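Local coordinates for probable GGDEF family protein (Chromobacterium violaceum, PDB 3NJA) that is of unknown function but, as a probable GGDEF family protein with a PAS domain, may couple signal sensing to cyclic-di-GMP synthesis, at residues Leu96-His101 with Gly115-Met120. Sequence-based numbering, arbitrary orientation.
Sequences LLERNH and GTVIDM. With SO4 (sulfate ion), chain G.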
ATOM      1  N   LEU B  96      19.655   4.735   8.802  1.00 47.98           N
ATOM      2  CA  LEU B  96      18.409   5.447   9.106  1.00 54.03           C
ATOM      3  C   LEU B  96      17.122   4.762   8.613  1.00 54.49           C
ATOM      4  O   LEU B  96      17.086   4.152   7.529  1.00 49.83           O
ATOM      5  CB  LEU B  96      18.480   6.879   8.563  1.00 51.97           C
ATOM      6  CG  LEU B  96      19.098   7.913   9.512  1.00 49.89           C
ATOM      7  CD1 LEU B  96      20.157   7.293  10.415  1.00 37.77           C
ATOM      8  CD2 LEU B  96      19.635   9.129   8.765  1.00 43.04           C
ATOM      9  N   LEU B  97      16.066   4.865   9.417  1.00 58.99           N
ATOM     10  CA  LEU B  97      14.722   4.544   8.941  1.00 57.14           C
ATOM     11  C   LEU B  97      13.899   5.823   8.808  1.00 54.68           C
ATOM     12  O   LEU B  97      13.835   6.633   9.732  1.00 52.59           O
ATOM     13  CB  LEU B  97      14.014   3.552   9.860  1.00 60.97           C
ATOM     14  CG  LEU B  97      12.649   3.149   9.291  1.00 58.86           C
ATOM     15  CD1 LEU B  97      12.815   2.571   7.902  1.00 51.54           C
ATOM     16  CD2 LEU B  97      11.941   2.158  10.195  1.00 62.00           C
ATOM     17  N   GLU B  98      13.275   6.006   7.653  1.00 47.04           N
ATOM     18  CA  GLU B  98      12.605   7.259   7.361  1.00 49.05           C
ATOM     19  C   GLU B  98      11.175   7.006   6.927  1.00 59.55           C
ATOM     20  O   GLU B  98      10.913   6.271   5.974  1.00 63.48           O
ATOM     21  CB  GLU B  98      13.364   8.013   6.270  1.00 53.14           C
ATOM     22  CG  GLU B  98      12.788   9.365   5.872  1.00 55.45           C
ATOM     23  CD  GLU B  98      13.501   9.966   4.655  1.00 67.54           C
ATOM     24  OE1 GLU B  98      14.636  10.474   4.812  1.00 72.74           O
ATOM     25  OE2 GLU B  98      12.936   9.917   3.536  1.00 65.40           O
ATOM     26  N   ARG B  99      10.232   7.611   7.630  1.00 57.00           N
ATOM     27  CA  ARG B  99       8.853   7.441   7.232  1.00 60.92           C
ATOM     28  C   ARG B  99       8.400   8.667   6.453  1.00 53.26           C
ATOM     29  O   ARG B  99       8.572   9.801   6.906  1.00 48.08           O
ATOM     30  CB  ARG B  99       7.957   7.159   8.435  1.00 61.35           C
ATOM     31  CG  ARG B  99       6.677   6.478   8.031  1.00 69.78           C
ATOM     32  CD  ARG B  99       5.766   6.205   9.206  1.00 71.04           C
ATOM     33  NE  ARG B  99       4.458   5.751   8.760  1.00 77.28           N
ATOM     34  CZ  ARG B  99       4.258   4.823   7.826  1.00 78.57           C
ATOM     35  NH1 ARG B  99       3.021   4.482   7.492  1.00 83.75           N
ATOM     36  NH2 ARG B  99       5.283   4.227   7.230  1.00 69.36           N
ATOM     37  N   ASN B 100       7.853   8.423   5.267  1.00 48.56           N
ATOM     38  CA  ASN B 100       7.424   9.496   4.380  1.00 49.93           C
ATOM     39  C   ASN B 100       5.928   9.559   4.261  1.00 62.54           C
ATOM     40  O   ASN B 100       5.265   8.531   4.177  1.00 65.91           O
ATOM     41  CB  ASN B 100       8.029   9.336   2.994  1.00 52.70           C
ATOM     42  CG  ASN B 100       9.541   9.438   3.020  1.00 57.40           C
ATOM     43  OD1 ASN B 100      10.119  10.422   2.545  1.00 54.20           O
ATOM     44  ND2 ASN B 100      10.189   8.432   3.613  1.00 45.00           N
ATOM     45  N   HIS B 101       5.421  10.785   4.271  1.00 59.39           N
ATOM     46  CA  HIS B 101       4.019  11.080   4.076  1.00 43.98           C
ATOM     47  C   HIS B 101       3.940  12.096   2.955  1.00 53.17           C
ATOM     48  O   HIS B 101       4.711  13.049   2.930  1.00 59.24           O
ATOM     49  CB  HIS B 101       3.448  11.693   5.345  1.00 35.90           C
ATOM     50  CG  HIS B 101       3.392  10.744   6.498  1.00 47.65           C
ATOM     51  ND1 HIS B 101       2.268  10.010   6.804  1.00 49.17           N
ATOM     52  CD2 HIS B 101       4.324  10.405   7.420  1.00 59.18           C
ATOM     53  CE1 HIS B 101       2.502   9.263   7.867  1.00 54.49           C
ATOM     54  NE2 HIS B 101       3.742   9.486   8.263  1.00 65.67           N
ATOM     55  N   GLY B 115       7.716  13.782   7.555  1.00 49.64           N
ATOM     56  CA  GLY B 115       7.842  12.557   8.313  1.00 54.26           C
ATOM     57  C   GLY B 115       8.940  12.513   9.361  1.00 57.60           C
ATOM     58  O   GLY B 115       9.296  13.511  10.000  1.00 45.75           O
ATOM     59  N   THR B 116       9.475  11.320   9.547  1.00 57.66           N
ATOM     60  CA  THR B 116      10.340  11.070  10.670  1.00 59.65           C
ATOM     61  C   THR B 116      11.539  10.237  10.254  1.00 59.74           C
ATOM     62  O   THR B 116      11.493   9.500   9.270  1.00 61.99           O
ATOM     63  CB  THR B 116       9.568  10.339  11.761  1.00 62.07           C
ATOM     64  OG1 THR B 116       8.912   9.200  11.191  1.00 60.39           O
ATOM     65  CG2 THR B 116       8.512  11.260  12.359  1.00 61.25           C
ATOM     66  N   VAL B 117      12.620  10.378  11.004  1.00 54.02           N
ATOM     67  CA  VAL B 117      13.803   9.569  10.780  1.00 51.33           C
ATOM     68  C   VAL B 117      14.239   8.971  12.088  1.00 51.29           C
ATOM     69  O   VAL B 117      14.271   9.649  13.110  1.00 54.12           O
ATOM     70  CB  VAL B 117      14.958  10.403  10.261  1.00 47.68           C
ATOM     71  CG1 VAL B 117      15.016  10.345   8.754  1.00 48.31           C
ATOM     72  CG2 VAL B 117      14.826  11.829  10.766  1.00 50.91           C
ATOM     73  N   ILE B 118      14.566   7.692  12.047  1.00 50.74           N
ATOM     74  CA  ILE B 118      15.098   7.013  13.209  1.00 53.32           C
ATOM     75  C   ILE B 118      16.475   6.470  12.881  1.00 61.19           C
ATOM     76  O   ILE B 118      16.657   5.762  11.884  1.00 55.23           O
ATOM     77  CB  ILE B 118      14.202   5.841  13.630  1.00 57.23           C
ATOM     78  CG1 ILE B 118      12.852   6.345  14.161  1.00 63.11           C
ATOM     79  CG2 ILE B 118      14.912   4.981  14.652  1.00 58.54           C
ATOM     80  CD1 ILE B 118      11.831   6.689  13.064  1.00 64.76           C
ATOM     81  N   ASP B 119      17.447   6.833  13.712  1.00 68.63           N
ATOM     82  CA  ASP B 119      18.773   6.252  13.662  1.00 59.48           C
ATOM     83  C   ASP B 119      18.652   4.898  14.350  1.00 61.06           C
ATOM     84  O   ASP B 119      18.424   4.825  15.565  1.00 56.62           O
ATOM     85  CB  ASP B 119      19.773   7.168  14.393  1.00 74.58           C
ATOM     86  CG  ASP B 119      21.194   6.577  14.485  1.00 82.26           C
ATOM     87  OD1 ASP B 119      21.341   5.338  14.552  1.00 85.75           O
ATOM     88  OD2 ASP B 119      22.170   7.366  14.513  1.00 81.41           O
HETATM   89  N   MSE B 120      18.780   3.826  13.572  1.00 61.45           N
HETATM   90  CA  MSE B 120      18.759   2.481  14.134  1.00 59.33           C
HETATM   91  C   MSE B 120      20.149   1.850  14.192  1.00 62.88           C
HETATM   92  O   MSE B 120      20.300   0.686  14.556  1.00 61.68           O
HETATM   93  CB  MSE B 120      17.821   1.587  13.349  1.00 56.24           C
HETATM   94  CG  MSE B 120      18.002   1.664  11.859  1.00 59.62           C
HETATM   95 SE   MSE B 120      16.443   0.892  10.938  0.58105.11          SE
HETATM   96  CE  MSE B 120      16.898   1.479   9.141  1.00152.58           C
TER
HETATM   97  S   SO4 G 124       0.866   5.942   9.589  0.50 76.31           S
HETATM   98  O1  SO4 G 124      -0.157   6.849  10.100  0.50 80.66           O
HETATM   99  O2  SO4 G 124       0.362   4.569   9.687  0.50 70.46           O
HETATM  100  O3  SO4 G 124       1.121   6.275   8.190  0.50 74.28           O
HETATM  101  O4  SO4 G 124       2.101   6.108  10.361  0.50 58.20           O
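The H101 ring turns an edge to G115, its CD2 4.2 Å from G115 CA. The R99 guanidinium meets a sulfate, probably from the crystallisation liquor, at its edge and in its plane: NE and NH1 hydrogen-bond O4 and O3 (NH1 to O3 2.7 Å). R99 reaches it with CG anti to the backbone N (chi1 -158°) and a chain extended as far as NE. W114 stacks on the H101 imidazole, whose ND1 is hydrogen-bonded to D77 OD2, and R99 NH2 forms a salt bridge with D81. Between the strands, L97 and R99 form hydrogen-bonded pairs with I118 and T116. Of their four backbone N-H...O bonds the shortest is I118 N to L97 O, 2.6 Å, while T116 N to R99 O stretches to 3.2 Å. G115 CA also makes a CA-H...O contact with R99 O (3.2 Å). On the face of L97, R99, T116 and I118, R99 CB meets T116 OG1, and the extended side chain of the selenomethionine M120 puts CE 3.1 Å from L96 O and against L97 CB. The other face carries L96, E98, V117 and D119: E98 and V117 lie side by side, CG to CG1 3.8 Å, and L96 CD1 packs on D119 CA. E98 OE2 accepts N100 ND2 through its anti lone pair, and OE1 is hydrogen-bonded to Y84 OH and to a glycerol, probably also from the crystallisation liquor. G115 and V117 pair with a strand of a second subunit, continuing the sheet. Strands 93-104 and 110-119 thus make an antiparallel beta hairpin, the C-terminal hairpin of the PAS fold's sheet.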